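Local structure of UDP-N-Acetylenolpyruvylglucosamine Reductase (Thermus caldophilus, 2GQT) at residues E249-V254 against L260-E265. The protein catalyses the NADPH-dependent, FAD-mediated reduction of UDP-N-acetylglucosamine enolpyruvate to UDP-N-acetylmuramate, a step of bacterial cell wall formation. Residues are numbered along the deposited sequence; the frame is centred on the assembly and turned at random.
With FAD (flavin-adenine dinucleotide), chain C.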
loop_
_atom_site.group_PDB
_atom_site.type_symbol
_atom_site.label_atom_id
_atom_site.label_comp_id
_atom_site.label_asym_id
_atom_site.label_seq_id
_atom_site.Cartn_x
_atom_site.Cartn_y
_atom_site.Cartn_z
ATOM N N GLU A 249 -12.838 -0.334 17.201
ATOM C CA GLU A 249 -13.862 -1.055 17.949
ATOM C C GLU A 249 -14.392 -2.248 17.155
ATOM O O GLU A 249 -14.551 -3.341 17.695
ATOM C CB GLU A 249 -15.001 -0.125 18.333
ATOM C CG GLU A 249 -15.968 -0.757 19.317
ATOM C CD GLU A 249 -16.989 0.216 19.853
ATOM O OE1 GLU A 249 -18.111 -0.225 20.176
ATOM O OE2 GLU A 249 -16.677 1.421 19.945
ATOM N N LEU A 250 -14.649 -2.044 15.869
ATOM C CA LEU A 250 -15.082 -3.129 15.011
ATOM C C LEU A 250 -14.029 -4.231 14.891
ATOM O O LEU A 250 -14.364 -5.418 14.913
ATOM C CB LEU A 250 -15.445 -2.578 13.643
ATOM C CG LEU A 250 -16.132 -3.510 12.665
ATOM C CD1 LEU A 250 -17.392 -4.144 13.268
ATOM C CD2 LEU A 250 -16.453 -2.742 11.400
ATOM N N VAL A 251 -12.760 -3.832 14.776
ATOM C CA VAL A 251 -11.649 -4.785 14.782
ATOM C C VAL A 251 -11.672 -5.649 16.053
ATOM O O VAL A 251 -11.562 -6.882 15.981
ATOM C CB VAL A 251 -10.293 -4.055 14.610
ATOM C CG1 VAL A 251 -9.123 -4.961 14.939
ATOM C CG2 VAL A 251 -10.163 -3.535 13.180
ATOM N N ARG A 252 -11.820 -5.003 17.204
ATOM C CA ARG A 252 -11.883 -5.723 18.471
ATOM C C ARG A 252 -13.080 -6.673 18.525
ATOM O O ARG A 252 -12.984 -7.772 19.069
ATOM C CB ARG A 252 -11.907 -4.749 19.642
ATOM C CG ARG A 252 -10.576 -4.061 19.891
ATOM C CD ARG A 252 -10.542 -3.396 21.262
ATOM N NE ARG A 252 -11.648 -2.461 21.443
ATOM C CZ ARG A 252 -11.650 -1.198 21.023
ATOM N NH1 ARG A 252 -10.598 -0.693 20.387
ATOM N NH2 ARG A 252 -12.708 -0.434 21.242
ATOM N N ARG A 253 -14.203 -6.259 17.946
ATOM C CA ARG A 253 -15.381 -7.114 17.898
ATOM C C ARG A 253 -15.119 -8.387 17.099
ATOM O O ARG A 253 -15.529 -9.474 17.507
ATOM C CB ARG A 253 -16.567 -6.346 17.325
ATOM C CG ARG A 253 -17.077 -5.232 18.240
ATOM C CD ARG A 253 -18.110 -5.764 19.206
ATOM N NE ARG A 253 -19.376 -5.956 18.508
ATOM C CZ ARG A 253 -20.171 -7.001 18.675
ATOM N NH1 ARG A 253 -19.816 -7.975 19.513
ATOM N NH2 ARG A 253 -21.305 -7.078 17.987
ATOM N N VAL A 254 -14.406 -8.260 15.980
ATOM C CA VAL A 254 -14.029 -9.440 15.197
ATOM C C VAL A 254 -13.084 -10.329 16.002
ATOM O O VAL A 254 -13.238 -11.547 16.020
ATOM C CB VAL A 254 -13.391 -9.080 13.816
ATOM C CG1 VAL A 254 -12.879 -10.336 13.097
ATOM C CG2 VAL A 254 -14.388 -8.335 12.946
ATOM N N LEU A 260 -7.750 -13.358 14.807
ATOM C CA LEU A 260 -7.173 -12.751 13.607
ATOM C C LEU A 260 -6.271 -11.573 13.956
ATOM O O LEU A 260 -6.568 -10.807 14.875
ATOM C CB LEU A 260 -8.287 -12.289 12.662
ATOM C CG LEU A 260 -9.201 -13.349 12.033
ATOM C CD1 LEU A 260 -10.337 -12.697 11.268
ATOM C CD2 LEU A 260 -8.416 -14.282 11.125
ATOM N N GLU A 261 -5.166 -11.438 13.217
ATOM C CA GLU A 261 -4.255 -10.301 13.362
ATOM C C GLU A 261 -4.502 -9.312 12.227
ATOM O O GLU A 261 -4.847 -9.712 11.112
ATOM C CB GLU A 261 -2.784 -10.756 13.369
ATOM C CG GLU A 261 -2.362 -11.588 14.592
ATOM C CD GLU A 261 -2.354 -10.799 15.900
ATOM O OE1 GLU A 261 -1.938 -9.617 15.903
ATOM O OE2 GLU A 261 -2.759 -11.367 16.939
ATOM N N LEU A 262 -4.322 -8.025 12.517
ATOM C CA LEU A 262 -4.484 -6.974 11.514
ATOM C C LEU A 262 -3.441 -7.046 10.415
ATOM O O LEU A 262 -2.253 -7.255 10.681
ATOM C CB LEU A 262 -4.399 -5.594 12.158
ATOM C CG LEU A 262 -5.657 -4.992 12.767
ATOM C CD1 LEU A 262 -5.322 -3.610 13.297
ATOM C CD2 LEU A 262 -6.785 -4.916 11.742
ATOM N N GLU A 263 -3.897 -6.864 9.185
ATOM C CA GLU A 263 -3.012 -6.672 8.040
ATOM C C GLU A 263 -2.622 -5.189 7.941
ATOM O O GLU A 263 -1.492 -4.859 7.566
ATOM C CB GLU A 263 -3.705 -7.152 6.764
ATOM C CG GLU A 263 -2.917 -6.967 5.469
ATOM C CD GLU A 263 -1.759 -7.948 5.292
ATOM O OE1 GLU A 263 -1.424 -8.688 6.234
ATOM O OE2 GLU A 263 -1.160 -7.964 4.197
ATOM N N TRP A 264 -3.554 -4.300 8.290
ATOM C CA TRP A 264 -3.275 -2.864 8.287
ATOM C C TRP A 264 -2.179 -2.503 9.257
ATOM O O TRP A 264 -2.031 -3.131 10.305
ATOM C CB TRP A 264 -4.478 -2.045 8.725
ATOM C CG TRP A 264 -5.680 -2.184 7.916
ATOM C CD1 TRP A 264 -5.761 -2.406 6.574
ATOM C CD2 TRP A 264 -7.015 -2.065 8.391
ATOM N NE1 TRP A 264 -7.082 -2.457 6.187
ATOM C CE2 TRP A 264 -7.870 -2.238 7.287
ATOM C CE3 TRP A 264 -7.573 -1.836 9.655
ATOM C CZ2 TRP A 264 -9.255 -2.200 7.408
ATOM C CZ3 TRP A 264 -8.943 -1.791 9.774
ATOM C CH2 TRP A 264 -9.770 -1.964 8.657
ATOM N N GLU A 265 -1.445 -1.454 8.921
ATOM C CA GLU A 265 -0.548 -0.822 9.860
ATOM C C GLU A 265 -1.252 0.357 10.499
ATOM O O GLU A 265 -1.880 1.162 9.806
ATOM C CB GLU A 265 0.684 -0.337 9.130
ATOM C CG GLU A 265 1.689 0.362 10.017
ATOM C CD GLU A 265 2.926 0.794 9.263
ATOM O OE1 GLU A 265 3.130 0.326 8.121
ATOM O OE2 GLU A 265 3.696 1.600 9.823
HETATM P PA FAD C . 0.831 3.191 2.477
HETATM O O1A FAD C . -0.438 2.606 2.936
HETATM O O2A FAD C . 0.932 4.645 2.220
HETATM O O5B FAD C . 2.015 2.807 3.462
HETATM C C5B FAD C . 2.171 1.445 3.877
HETATM C C4B FAD C . 3.533 1.250 4.504
HETATM O O4B FAD C . 4.540 1.470 3.495
HETATM C C3B FAD C . 3.849 2.227 5.647
HETATM O O3B FAD C . 4.706 1.552 6.569
HETATM C C2B FAD C . 4.613 3.332 4.926
HETATM O O2B FAD C . 5.478 4.050 5.805
HETATM C C1B FAD C . 5.432 2.519 3.947
HETATM N N9A FAD C . 5.906 3.250 2.754
HETATM C C8A FAD C . 5.148 3.864 1.831
HETATM N N7A FAD C . 5.944 4.386 0.894
HETATM C C5A FAD C . 7.208 4.080 1.205
HETATM C C6A FAD C . 8.460 4.353 0.642
HETATM N N6A FAD C . 8.610 5.042 -0.498
HETATM N N1A FAD C . 9.559 3.878 1.262
HETATM C C2A FAD C . 9.466 3.183 2.404
HETATM N N3A FAD C . 8.304 2.909 2.990
HETATM C C4A FAD C . 7.181 3.361 2.399
HETATM N N1 FAD C . -2.145 -5.516 -0.635
HETATM C C2 FAD C . -1.635 -6.669 -1.192
HETATM O O2 FAD C . -0.545 -7.088 -0.831
HETATM N N3 FAD C . -2.375 -7.369 -2.141
HETATM C C4 FAD C . -3.618 -6.923 -2.572
HETATM O O4 FAD C . -4.241 -7.565 -3.425
HETATM C C4X FAD C . -4.121 -5.750 -2.011
HETATM N N5 FAD C . -5.368 -5.272 -2.406
HETATM C C5X FAD C . -5.834 -4.058 -1.886
HETATM C C6 FAD C . -7.053 -3.552 -2.338
HETATM C C7 FAD C . -7.542 -2.342 -1.854
HETATM C C7M FAD C . -8.878 -1.801 -2.376
HETATM C C8 FAD C . -6.801 -1.640 -0.898
HETATM C C8M FAD C . -7.326 -0.307 -0.347
HETATM C C9 FAD C . -5.588 -2.151 -0.440
HETATM C C9A FAD C . -5.090 -3.360 -0.925
HETATM N N10 FAD C . -3.868 -3.885 -0.473
HETATM C C10 FAD C . -3.382 -5.058 -1.046
HETATM C "C1'" FAD C . -3.087 -3.243 0.616
HETATM C "C2'" FAD C . -2.162 -2.130 0.098
HETATM O "O2'" FAD C . -2.587 -1.673 -1.201
HETATM C "C3'" FAD C . -0.704 -2.583 -0.004
HETATM O "O3'" FAD C . -0.217 -2.942 1.297
HETATM C "C4'" FAD C . 0.184 -1.502 -0.635
HETATM O "O4'" FAD C . 1.474 -2.054 -0.906
HETATM C "C5'" FAD C . 0.345 -0.259 0.236
HETATM O "O5'" FAD C . 1.014 0.720 -0.561
HETATM P P FAD C . 0.735 2.270 -0.300
HETATM O O1P FAD C . 1.600 3.012 -1.236
HETATM O O2P FAD C . -0.713 2.566 -0.255
HETATM O O3P FAD C . 1.373 2.393 1.169
#
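With CG1 of Val251 anti to its own N (chi1 166°), both methyls of the valine come up against Leu262, whose torsions (chi1 -85°, chi2 -178°) turn CD2 back to the helix although its CB sets off to one side. The two side chains meet tip to tip, Val251 CG2 lying 3.9 Å from Leu262 CD2. The same CG2 touches the far rim of the Trp264 indole obliquely, 4.0 Å from CZ3, valine and indole pointing opposite ways as they pass. One helical turn on, the Val254 and Leu260 side chains meet at a slant, CG1 of the valine 3.9 Å from CD1 of the leucine. In this way the last helix of the MurB C-terminal domain, 244-257, packs on the chain that follows it and runs back to FAD; Ile236 of strand 236-238 touches both Val251 and Trp264. At the cofactor end, Glu265 stretches out, and its OE1 accepts a hydrogen bond of 2.5 Å from the ribose hydroxyl O3B of FAD. Cut back to an alanine, this position would probably leave that hydroxyl without its acceptor and Trp267 NE1 without its bond to Glu265 OE2. The Trp264 side chain lies about 6 Å from that of Cys199, the probable proton donor.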